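Side-chain contacts in putative restriction endonuclease domain-containing protein (Anabaena variabilis, PDB 3OT2), which is of unknown function but probably acts as a nuclease, as a putative restriction endonuclease of the PDDEXK clan: residues A24-E29 against I33-P38; D13-L18 against D75-P80; Q145-Y150 against A164-P169; V50-S55 against S173-S178. One frame throughout, in Å; residues are numbered along the deposited sequence.

Overall arrangement
The four contacts fall into two pairs, one on each side of the chain's centre. Interactions 1 and 2 are neighbours, their centres 10 Å apart, and both border the 1,4-butanediol pocket: 24-29 contributes Ser-25, while 13-18 contributes Phe-15, Leu-16 and Leu-18. They are joined directly, since Tyr-27 N bonds to Ser-77 O at 2.8 Å and Lys-35 NZ to Val-79 O at 2.7 Å. Interactions 3 and 4 form the second pair, 12 Å between centres, linked where Val-166 N meets Leu-177 O at 2.8 Å. They pack the late loop between strand 157-159 and helix 179-183 onto the body of the fold, about 24 to 30 Å, centre to centre, from the other pair.

Interaction 1 (A24-E29 against I33-P38); sequences ASEYIE and IQKPMP
Ser-25 and Gln-34 form an antiparallel non-hydrogen-bonded pair, followed by the hydrogen-bonded pair Glu-26 and Ile-33, in which Glu-26 N reaches Ile-33 O at 2.8 Å and Ile-33 N reaches Glu-26 O at 2.9 Å. Beyond the strands, Lys-35 N meets Ala-24 O at 2.8 Å in an almost straight bond (172°). On the face carrying Glu-26 and Ile-33, the Glu-26 chain runs extended and its carboxylate end passes obliquely over the lysine, with Glu-26 CD 4.1 Å from Lys-35 CG. This is carbon packing, not a salt bridge: a bend in the lysine at chi3 (70°) leads NZ off to salt bridges with Glu-68 and Asp-81 and a bond to Val-79 O, while Glu-26 OE2 accepts from Val-79 N, so both grip one residue. Glu-26 OE1 takes a bond from a water at 2.8 Å that also donates to Ile-33 O at 2.9 Å, tying the carboxylate back to the partner strand. Ile-28 and Ile-33 cross at about a right angle and touch through their CD1 methyls. With an alanine in place of Glu-26, the water and Val-79 N would probably each lose an acceptor and the Lys-35 methylenes their cover. On the other face, Ser-25 OG passes near Gln-34 CG but bonds to Thr-21. The whole is a tight beta hairpin of strands 25-28 and 31-34, which lends Ser-25 to the butanediol pocket.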
# COMPACT_ATOMS: atom_id res chain seq x y z
N ALA A 24 -1.48 10.05 20.24
CA ALA A 24 -2.64 9.21 20.53
C ALA A 24 -2.38 7.71 20.28
O ALA A 24 -1.51 7.34 19.48
CB ALA A 24 -3.83 9.68 19.72
N SER A 25 -3.11 6.87 21.01
CA SER A 25 -3.03 5.42 20.88
C SER A 25 -4.21 4.89 20.08
O SER A 25 -5.36 5.32 20.25
CB SER A 25 -2.98 4.76 22.25
OG SER A 25 -1.79 5.12 22.92
N GLU A 26 -3.91 3.94 19.20
CA GLU A 26 -4.90 3.27 18.39
C GLU A 26 -5.05 1.85 18.87
O GLU A 26 -4.10 1.27 19.43
CB GLU A 26 -4.52 3.30 16.91
CG GLU A 26 -4.44 4.69 16.33
CD GLU A 26 -4.22 4.76 14.83
OE1 GLU A 26 -3.20 4.20 14.35
OE2 GLU A 26 -5.02 5.40 14.12
N TYR A 27 -6.25 1.29 18.71
CA TYR A 27 -6.56 -0.10 19.05
C TYR A 27 -6.88 -0.79 17.72
O TYR A 27 -7.93 -0.54 17.11
CB TYR A 27 -7.71 -0.18 20.07
CG TYR A 27 -8.08 -1.60 20.45
CD1 TYR A 27 -7.43 -2.26 21.49
CD2 TYR A 27 -9.11 -2.26 19.80
CE1 TYR A 27 -7.78 -3.56 21.86
CE2 TYR A 27 -9.48 -3.56 20.16
CZ TYR A 27 -8.82 -4.20 21.19
OH TYR A 27 -9.16 -5.48 21.52
N ILE A 28 -5.90 -1.58 17.22
CA ILE A 28 -5.97 -2.23 15.91
C ILE A 28 -5.72 -3.70 16.07
O ILE A 28 -4.66 -4.09 16.57
CB ILE A 28 -4.95 -1.60 14.92
CG1 ILE A 28 -5.04 -0.06 14.88
CG2 ILE A 28 -5.12 -2.22 13.52
CD1 ILE A 28 -3.79 0.63 14.45
N GLU A 29 -6.68 -4.53 15.63
CA GLU A 29 -6.60 -6.00 15.66
C GLU A 29 -6.23 -6.51 17.07
O GLU A 29 -5.42 -7.43 17.22
CB GLU A 29 -5.59 -6.50 14.60
CG GLU A 29 -5.97 -6.10 13.19
CD GLU A 29 -5.02 -6.48 12.08
OE1 GLU A 29 -3.79 -6.53 12.34
OE2 GLU A 29 -5.48 -6.64 10.93
N ILE A 33 -1.35 0.45 19.64
CA ILE A 33 -0.23 1.02 18.90
C ILE A 33 -0.32 2.54 19.00
O ILE A 33 -1.32 3.14 18.60
CB ILE A 33 -0.14 0.56 17.41
CG1 ILE A 33 -0.16 -0.99 17.28
CG2 ILE A 33 1.12 1.15 16.73
CD1 ILE A 33 -0.69 -1.50 15.96
N GLN A 34 0.74 3.14 19.52
CA GLN A 34 0.83 4.59 19.65
C GLN A 34 1.21 5.19 18.30
O GLN A 34 2.05 4.63 17.60
CB GLN A 34 1.84 4.94 20.72
CG GLN A 34 1.69 6.36 21.23
CD GLN A 34 2.56 6.67 22.43
OE1 GLN A 34 3.44 5.89 22.82
NE2 GLN A 34 2.33 7.82 23.02
N LYS A 35 0.57 6.32 17.94
CA LYS A 35 0.83 7.03 16.68
C LYS A 35 2.26 7.62 16.67
O LYS A 35 2.84 7.77 17.74
CB LYS A 35 -0.21 8.16 16.47
CG LYS A 35 -1.54 7.68 15.91
CD LYS A 35 -2.46 8.86 15.58
CE LYS A 35 -1.98 9.66 14.38
NZ LYS A 35 -3.02 10.59 13.88
N PRO A 36 2.86 7.96 15.50
CA PRO A 36 4.22 8.52 15.53
C PRO A 36 4.25 9.93 16.11
O PRO A 36 3.23 10.62 16.17
CB PRO A 36 4.66 8.51 14.05
CG PRO A 36 3.47 8.38 13.28
CD PRO A 36 2.38 7.81 14.10
N MSE A 37 5.43 10.35 16.56
CA MSE A 37 5.65 11.68 17.12
C MSE A 37 5.45 12.73 16.01
O MSE A 37 5.78 12.44 14.85
CB MSE A 37 7.06 11.76 17.72
CG MSE A 37 7.23 10.90 18.98
SE MSE A 37 6.37 11.75 20.51
CE MSE A 37 7.57 13.26 20.71
N PRO A 38 4.86 13.91 16.31
CA PRO A 38 4.74 14.95 15.27
C PRO A 38 6.10 15.34 14.68
O PRO A 38 7.11 15.34 15.38
CB PRO A 38 4.11 16.13 16.03
CG PRO A 38 3.43 15.50 17.21
CD PRO A 38 4.38 14.41 17.61
O HOH W 1 -0.87 3.96 15.89

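Interaction 2 (D13-L18 against D75-P80); sequences DEFLKL and DHSTVP. With BU1 (1,4-butanediol), chain E.
Phe-15 and Ser-77 meet at a slant: the ring offers neither a clear face nor a clear edge, and its CE2 lies 3.6 Å from Ser-77 CB. The ring is carried there by a first torsion that sets CG anti to the backbone N (chi1 167°), sending it off the short helix 12-15 toward strand 76-78. Its far corner serves a second partner, since Phe-15 CZ lies 3.5 Å from C4 of the bound 1,4-butanediol. Leu-16 comes in beside the ring with one branch: Leu-16 CD2 touches Ser-77 OG at 3.7 Å, and Leu-16 CD2 is also 3.5 Å from BU1 O5. The serine hydroxyl makes no bond to either hydrophobic neighbour; it is engaged by Thr-72 and Arg-70. A type I turn from Phe-15 to Leu-18 is closed by Leu-18 N to Phe-15 O, at 3.1 Å. The turn presents Leu-16 O to the diol, whose O5 donates a bond of 3.0 Å to it; Pro-19 O takes another bond from the diol. Were a serine to replace Phe-15, the diol carbons and Ser-77 CB would probably lose their shared apolar neighbour and a gap open between helix and strand. The Phe-15 ring, the Leu-16 branch and the carbonyls of Leu-16 and Pro-19 line the small pocket in which 1,4-butanediol is bound in this crystal; any functional role is unknown.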
# COMPACT_ATOMS: atom_id res chain seq x y z
N ASP A 13 -13.71 -2.31 24.60
CA ASP A 13 -14.43 -1.68 25.72
C ASP A 13 -13.46 -1.30 26.85
O ASP A 13 -13.56 -0.20 27.38
CB ASP A 13 -15.55 -2.60 26.25
CG ASP A 13 -16.72 -2.79 25.30
OD1 ASP A 13 -17.01 -1.85 24.50
OD2 ASP A 13 -17.39 -3.85 25.38
N GLU A 14 -12.50 -2.20 27.17
CA GLU A 14 -11.46 -1.97 28.17
C GLU A 14 -10.51 -0.87 27.69
O GLU A 14 -10.20 0.04 28.46
CB GLU A 14 -10.68 -3.27 28.45
CG GLU A 14 -11.41 -4.26 29.34
CD GLU A 14 -10.90 -5.69 29.31
OE1 GLU A 14 -9.74 -5.91 28.88
OE2 GLU A 14 -11.65 -6.59 29.74
N PHE A 15 -10.08 -0.92 26.41
CA PHE A 15 -9.18 0.08 25.81
C PHE A 15 -9.75 1.50 25.91
O PHE A 15 -9.01 2.43 26.20
CB PHE A 15 -8.87 -0.26 24.32
CG PHE A 15 -8.21 0.87 23.56
CD1 PHE A 15 -6.83 1.08 23.64
CD2 PHE A 15 -8.96 1.76 22.79
CE1 PHE A 15 -6.23 2.15 22.97
CE2 PHE A 15 -8.36 2.84 22.12
CZ PHE A 15 -7.00 3.02 22.22
N LEU A 16 -11.06 1.65 25.62
CA LEU A 16 -11.74 2.95 25.61
C LEU A 16 -11.87 3.57 27.01
O LEU A 16 -12.11 4.77 27.11
CB LEU A 16 -13.10 2.84 24.92
CG LEU A 16 -13.08 2.56 23.40
CD1 LEU A 16 -14.43 2.12 22.91
CD2 LEU A 16 -12.58 3.77 22.60
N LYS A 17 -11.66 2.79 28.07
CA LYS A 17 -11.70 3.31 29.44
C LYS A 17 -10.33 3.90 29.83
O LYS A 17 -10.25 4.65 30.80
CB LYS A 17 -12.12 2.21 30.45
CG LYS A 17 -13.55 1.71 30.28
CD LYS A 17 -13.78 0.45 31.10
CE LYS A 17 -15.01 -0.31 30.67
NZ LYS A 17 -15.08 -1.64 31.32
N LEU A 18 -9.27 3.55 29.07
CA LEU A 18 -7.89 3.99 29.32
C LEU A 18 -7.69 5.49 29.02
O LEU A 18 -8.46 6.07 28.23
CB LEU A 18 -6.89 3.15 28.50
CG LEU A 18 -6.92 1.62 28.68
CD1 LEU A 18 -5.99 0.95 27.70
CD2 LEU A 18 -6.56 1.21 30.10
N ASP A 75 -14.75 -2.93 15.76
CA ASP A 75 -13.87 -3.47 16.81
C ASP A 75 -12.47 -2.79 16.84
O ASP A 75 -11.54 -3.29 17.49
CB ASP A 75 -13.73 -5.00 16.73
CG ASP A 75 -13.20 -5.67 17.99
OD1 ASP A 75 -13.69 -5.33 19.09
OD2 ASP A 75 -12.27 -6.51 17.87
N HIS A 76 -12.33 -1.62 16.17
CA HIS A 76 -11.09 -0.85 16.16
C HIS A 76 -11.34 0.55 16.67
O HIS A 76 -12.46 1.06 16.53
CB HIS A 76 -10.48 -0.75 14.73
CG HIS A 76 -9.96 -2.04 14.14
ND1 HIS A 76 -9.15 -2.03 13.01
CD2 HIS A 76 -10.17 -3.33 14.51
CE1 HIS A 76 -8.90 -3.30 12.73
NE2 HIS A 76 -9.50 -4.12 13.60
N SER A 77 -10.31 1.20 17.20
CA SER A 77 -10.39 2.59 17.64
C SER A 77 -9.16 3.32 17.10
O SER A 77 -8.05 3.11 17.59
CB SER A 77 -10.49 2.70 19.16
OG SER A 77 -10.65 4.06 19.48
N THR A 78 -9.35 4.12 16.05
CA THR A 78 -8.25 4.77 15.35
C THR A 78 -8.35 6.29 15.38
O THR A 78 -9.39 6.86 15.70
CB THR A 78 -8.17 4.27 13.89
OG1 THR A 78 -9.42 4.50 13.22
CG2 THR A 78 -7.77 2.79 13.80
N VAL A 79 -7.22 6.94 15.06
CA VAL A 79 -7.10 8.39 15.03
C VAL A 79 -6.47 8.78 13.69
O VAL A 79 -5.27 9.05 13.63
CB VAL A 79 -6.31 8.95 16.25
CG1 VAL A 79 -6.38 10.48 16.29
CG2 VAL A 79 -6.80 8.37 17.57
N PRO A 80 -7.27 8.84 12.59
CA PRO A 80 -6.70 9.26 11.31
C PRO A 80 -6.09 10.65 11.43
O PRO A 80 -6.59 11.45 12.22
CB PRO A 80 -7.92 9.26 10.37
CG PRO A 80 -8.86 8.32 10.97
CD PRO A 80 -8.71 8.54 12.46
C1 BU1 E . -10.11 6.89 24.63
C2 BU1 E . -9.07 5.77 24.58
C3 BU1 E . -7.72 6.45 24.77
C4 BU1 E . -6.60 5.43 24.77
O5 BU1 E . -11.41 6.30 24.68
O6 BU1 E . -5.37 6.17 24.85

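Interaction 3 (Q145-Y150 against A164-P169); sequences QTVFVY and ALVPVP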
# COMPACT_ATOMS: atom_id res chain seq x y z
N GLN A 145 6.44 12.24 -2.77
CA GLN A 145 5.49 13.20 -3.40
C GLN A 145 4.42 12.42 -4.17
O GLN A 145 4.17 12.64 -5.36
CB GLN A 145 6.23 14.22 -4.29
CG GLN A 145 7.17 15.12 -3.47
CD GLN A 145 7.95 16.10 -4.31
OE1 GLN A 145 7.42 16.72 -5.23
NE2 GLN A 145 9.20 16.30 -3.97
N THR A 146 3.82 11.45 -3.48
CA THR A 146 2.86 10.55 -4.04
C THR A 146 1.63 10.50 -3.18
O THR A 146 1.71 10.64 -1.95
CB THR A 146 3.52 9.13 -4.15
OG1 THR A 146 4.59 9.18 -5.10
CG2 THR A 146 2.51 8.02 -4.57
N VAL A 147 0.48 10.32 -3.82
CA VAL A 147 -0.77 10.08 -3.12
C VAL A 147 -1.37 8.77 -3.65
O VAL A 147 -1.55 8.62 -4.87
CB VAL A 147 -1.80 11.24 -3.17
CG1 VAL A 147 -3.03 10.89 -2.32
CG2 VAL A 147 -1.17 12.56 -2.68
N PHE A 148 -1.68 7.84 -2.74
CA PHE A 148 -2.43 6.63 -3.09
C PHE A 148 -3.87 6.92 -2.77
O PHE A 148 -4.17 7.43 -1.68
CB PHE A 148 -1.95 5.39 -2.33
CG PHE A 148 -0.57 4.90 -2.69
CD1 PHE A 148 -0.33 4.28 -3.91
CD2 PHE A 148 0.49 5.05 -1.81
CE1 PHE A 148 0.95 3.79 -4.23
CE2 PHE A 148 1.76 4.54 -2.12
CZ PHE A 148 1.98 3.91 -3.33
N VAL A 149 -4.76 6.64 -3.71
CA VAL A 149 -6.20 6.86 -3.57
C VAL A 149 -6.90 5.50 -3.45
O VAL A 149 -6.76 4.65 -4.34
CB VAL A 149 -6.77 7.73 -4.72
CG1 VAL A 149 -8.30 7.74 -4.70
CG2 VAL A 149 -6.23 9.16 -4.63
N TYR A 150 -7.67 5.33 -2.38
CA TYR A 150 -8.40 4.12 -2.06
C TYR A 150 -9.92 4.35 -2.13
O TYR A 150 -10.42 5.24 -1.46
CB TYR A 150 -8.03 3.68 -0.64
CG TYR A 150 -6.60 3.22 -0.48
CD1 TYR A 150 -5.58 4.14 -0.23
CD2 TYR A 150 -6.27 1.88 -0.55
CE1 TYR A 150 -4.26 3.72 -0.06
CE2 TYR A 150 -4.95 1.45 -0.39
CZ TYR A 150 -3.95 2.37 -0.16
OH TYR A 150 -2.66 1.92 -0.01
N ALA A 164 -0.95 16.51 -12.14
CA ALA A 164 -2.13 15.68 -11.95
C ALA A 164 -2.97 16.13 -10.76
O ALA A 164 -2.42 16.44 -9.70
CB ALA A 164 -1.73 14.23 -11.78
N LEU A 165 -4.29 16.17 -10.95
CA LEU A 165 -5.23 16.49 -9.86
C LEU A 165 -5.50 15.25 -9.07
O LEU A 165 -5.72 14.19 -9.65
CB LEU A 165 -6.54 17.05 -10.39
CG LEU A 165 -6.53 18.42 -11.05
CD1 LEU A 165 -7.93 18.80 -11.43
CD2 LEU A 165 -5.95 19.49 -10.12
N VAL A 166 -5.50 15.36 -7.75
CA VAL A 166 -5.76 14.20 -6.90
C VAL A 166 -7.28 14.06 -6.78
O VAL A 166 -7.92 15.05 -6.44
CB VAL A 166 -5.05 14.29 -5.53
CG1 VAL A 166 -5.09 12.94 -4.80
CG2 VAL A 166 -3.61 14.76 -5.68
N PRO A 167 -7.87 12.89 -7.07
CA PRO A 167 -9.33 12.76 -6.92
C PRO A 167 -9.81 13.03 -5.50
O PRO A 167 -9.13 12.71 -4.50
CB PRO A 167 -9.60 11.28 -7.27
CG PRO A 167 -8.41 10.81 -7.97
CD PRO A 167 -7.25 11.62 -7.48
N VAL A 168 -11.00 13.56 -5.42
CA VAL A 168 -11.65 13.89 -4.16
C VAL A 168 -13.04 13.25 -4.15
O VAL A 168 -13.58 13.00 -5.23
CB VAL A 168 -11.71 15.44 -3.95
CG1 VAL A 168 -10.31 16.01 -3.70
CG2 VAL A 168 -12.41 16.16 -5.11
N PRO A 169 -13.66 12.99 -2.98
CA PRO A 169 -15.05 12.48 -3.00
C PRO A 169 -15.97 13.50 -3.66
O PRO A 169 -15.64 14.69 -3.70
CB PRO A 169 -15.40 12.28 -1.52
CG PRO A 169 -14.12 12.38 -0.79
CD PRO A 169 -13.20 13.23 -1.60
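Val-166 presses a single methyl, CG1, into the shallow hollow between Val-147 and Val-149, two residues whose side chains leave the same face of strand 146-150. On one rim of the hollow, Val-147 CG1 stands 3.8 Å from Val-166 CG1, the two side chains crossing at about a right angle; on the other rim, Val-149 CG2 is 4.0 Å away from the same methyl. The first torsion of Val-166 (chi1 -168°) sets CG1 opposite its own backbone N and so makes this branch the protruding knob. Val-149 CG2 is in turn the bump for a second recess, reaching between Val-166 CG1 and the proline ring, where it lies 3.9 Å from Pro-167 CD. The contact therefore reads as an interlocking row of methyls and the proline CD, with no polar atom in it. The strand belongs to the mixed six-stranded sheet, consistent with the core of PDDEXK-clan nucleases, where it runs between strands 136-141 and 157-159, and the loop 164-169 is laid across that face. Trp-138 and Ile-179 also touch Val-166, while Phe-159 touches both Val-149 and Pro-167. Pro-167 O is held by Trp-138 NE1, which fixes the loop beside the valines. On the opposite face, Thr-146 CG2 rests over the centre of the Phe-148 ring, 4.2 Å above its plane, and both residues pack against Thr-120 of the second subunit.

Interaction 4 (V50-S55 against S173-S178); sequences VSVINS and SELHLS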
# COMPACT_ATOMS: atom_id res chain seq x y z
N VAL A 50 -6.21 20.28 6.11
CA VAL A 50 -7.48 20.48 6.84
C VAL A 50 -8.08 21.85 6.45
O VAL A 50 -9.28 21.95 6.23
CB VAL A 50 -7.29 20.38 8.38
CG1 VAL A 50 -8.62 20.49 9.11
CG2 VAL A 50 -6.64 19.08 8.74
N SER A 51 -7.22 22.88 6.36
CA SER A 51 -7.58 24.24 6.04
C SER A 51 -8.19 24.33 4.63
O SER A 51 -9.28 24.89 4.46
CB SER A 51 -6.35 25.14 6.15
OG SER A 51 -6.61 26.47 5.72
N VAL A 52 -7.52 23.73 3.64
CA VAL A 52 -7.96 23.75 2.24
C VAL A 52 -9.30 22.98 2.08
O VAL A 52 -10.23 23.51 1.48
CB VAL A 52 -6.83 23.25 1.31
CG1 VAL A 52 -7.35 22.99 -0.09
CG2 VAL A 52 -5.70 24.27 1.26
N ILE A 53 -9.42 21.76 2.66
CA ILE A 53 -10.67 21.01 2.58
C ILE A 53 -11.84 21.81 3.21
O ILE A 53 -12.89 21.97 2.58
CB ILE A 53 -10.53 19.60 3.22
CG1 ILE A 53 -9.55 18.73 2.38
CG2 ILE A 53 -11.92 18.91 3.36
CD1 ILE A 53 -9.04 17.58 3.13
N ASN A 54 -11.64 22.33 4.43
CA ASN A 54 -12.70 23.07 5.13
C ASN A 54 -13.09 24.35 4.39
O ASN A 54 -14.29 24.68 4.35
CB ASN A 54 -12.31 23.37 6.57
CG ASN A 54 -12.60 22.21 7.50
OD1 ASN A 54 -13.51 21.42 7.28
ND2 ASN A 54 -11.87 22.12 8.61
N SER A 55 -12.13 25.03 3.72
CA SER A 55 -12.45 26.24 2.95
C SER A 55 -13.46 25.91 1.83
O SER A 55 -14.30 26.74 1.51
CB SER A 55 -11.19 26.88 2.36
OG SER A 55 -10.71 26.11 1.27
N SER A 173 -16.00 17.86 -4.64
CA SER A 173 -15.62 18.01 -6.06
C SER A 173 -15.15 19.42 -6.46
O SER A 173 -14.46 19.54 -7.47
CB SER A 173 -16.76 17.58 -6.98
OG SER A 173 -17.83 18.49 -6.90
N GLU A 174 -15.49 20.48 -5.68
CA GLU A 174 -15.01 21.84 -5.98
C GLU A 174 -13.51 22.00 -5.65
O GLU A 174 -12.88 22.96 -6.09
CB GLU A 174 -15.82 22.89 -5.23
CG GLU A 174 -17.23 23.04 -5.79
CD GLU A 174 -17.27 23.40 -7.26
OE1 GLU A 174 -16.69 24.45 -7.63
OE2 GLU A 174 -17.78 22.59 -8.06
N LEU A 175 -12.94 21.05 -4.86
CA LEU A 175 -11.51 21.08 -4.54
C LEU A 175 -10.70 20.52 -5.70
O LEU A 175 -10.81 19.33 -6.02
CB LEU A 175 -11.21 20.30 -3.25
CG LEU A 175 -9.72 20.20 -2.85
CD1 LEU A 175 -9.08 21.62 -2.71
CD2 LEU A 175 -9.54 19.38 -1.59
N HIS A 176 -9.85 21.37 -6.31
CA HIS A 176 -8.97 20.94 -7.40
C HIS A 176 -7.55 21.05 -6.92
O HIS A 176 -6.96 22.13 -6.97
CB HIS A 176 -9.20 21.77 -8.68
CG HIS A 176 -10.62 21.76 -9.14
ND1 HIS A 176 -11.25 20.59 -9.51
CD2 HIS A 176 -11.50 22.78 -9.24
CE1 HIS A 176 -12.48 20.93 -9.84
NE2 HIS A 176 -12.67 22.24 -9.69
N LEU A 177 -7.03 19.95 -6.38
CA LEU A 177 -5.70 19.94 -5.79
C LEU A 177 -4.73 19.11 -6.61
O LEU A 177 -4.91 17.90 -6.75
CB LEU A 177 -5.79 19.41 -4.34
CG LEU A 177 -4.49 19.43 -3.53
CD1 LEU A 177 -4.10 20.86 -3.21
CD2 LEU A 177 -4.65 18.63 -2.27
N SER A 178 -3.71 19.78 -7.17
CA SER A 178 -2.68 19.07 -7.93
C SER A 178 -1.64 18.51 -6.98
O SER A 178 -1.53 18.97 -5.84
CB SER A 178 -2.02 19.99 -8.94
OG SER A 178 -1.27 21.01 -8.29
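Val-52 and Leu-175 make the tight end of this contact, with Val-52 CG1 only 3.4 Å from Leu-175 CD1, closer than carbons usually stand. The two side chains cross at about a right angle; the CB-CG1 bond of Val-52 points almost straight at Leu-175 CD1, whose own bond to CG is turned well off that line. The other branch sits at an ordinary distance: Leu-175 CD2 lies 4.0 Å from Ile-53 CG1, passing obliquely. Because the fork of Leu-175 (CG anti to the backbone N, chi1 177°) opens toward the helix, its two methyls address two successive helix residues. Val-56 adds a further neighbour to the leucine, and Trp-185 touches both Val-52 and Leu-177. Away from this patch the segments part: Ser-51 and Ser-55 of helix 40-57 are exposed, as are Ser-173, Glu-174 and His-176 of the loop. Ser-55 OG turns back on its own helix and donates to Val-52 O at 2.7 Å. Farther on, Ser-178 caps the start of helix 179-183 through Asp-181 N. With every touching atom a carbon, the loop is likely to be held on the helix by the fit of the leucine fork and by exclusion of water, not by directed bonds.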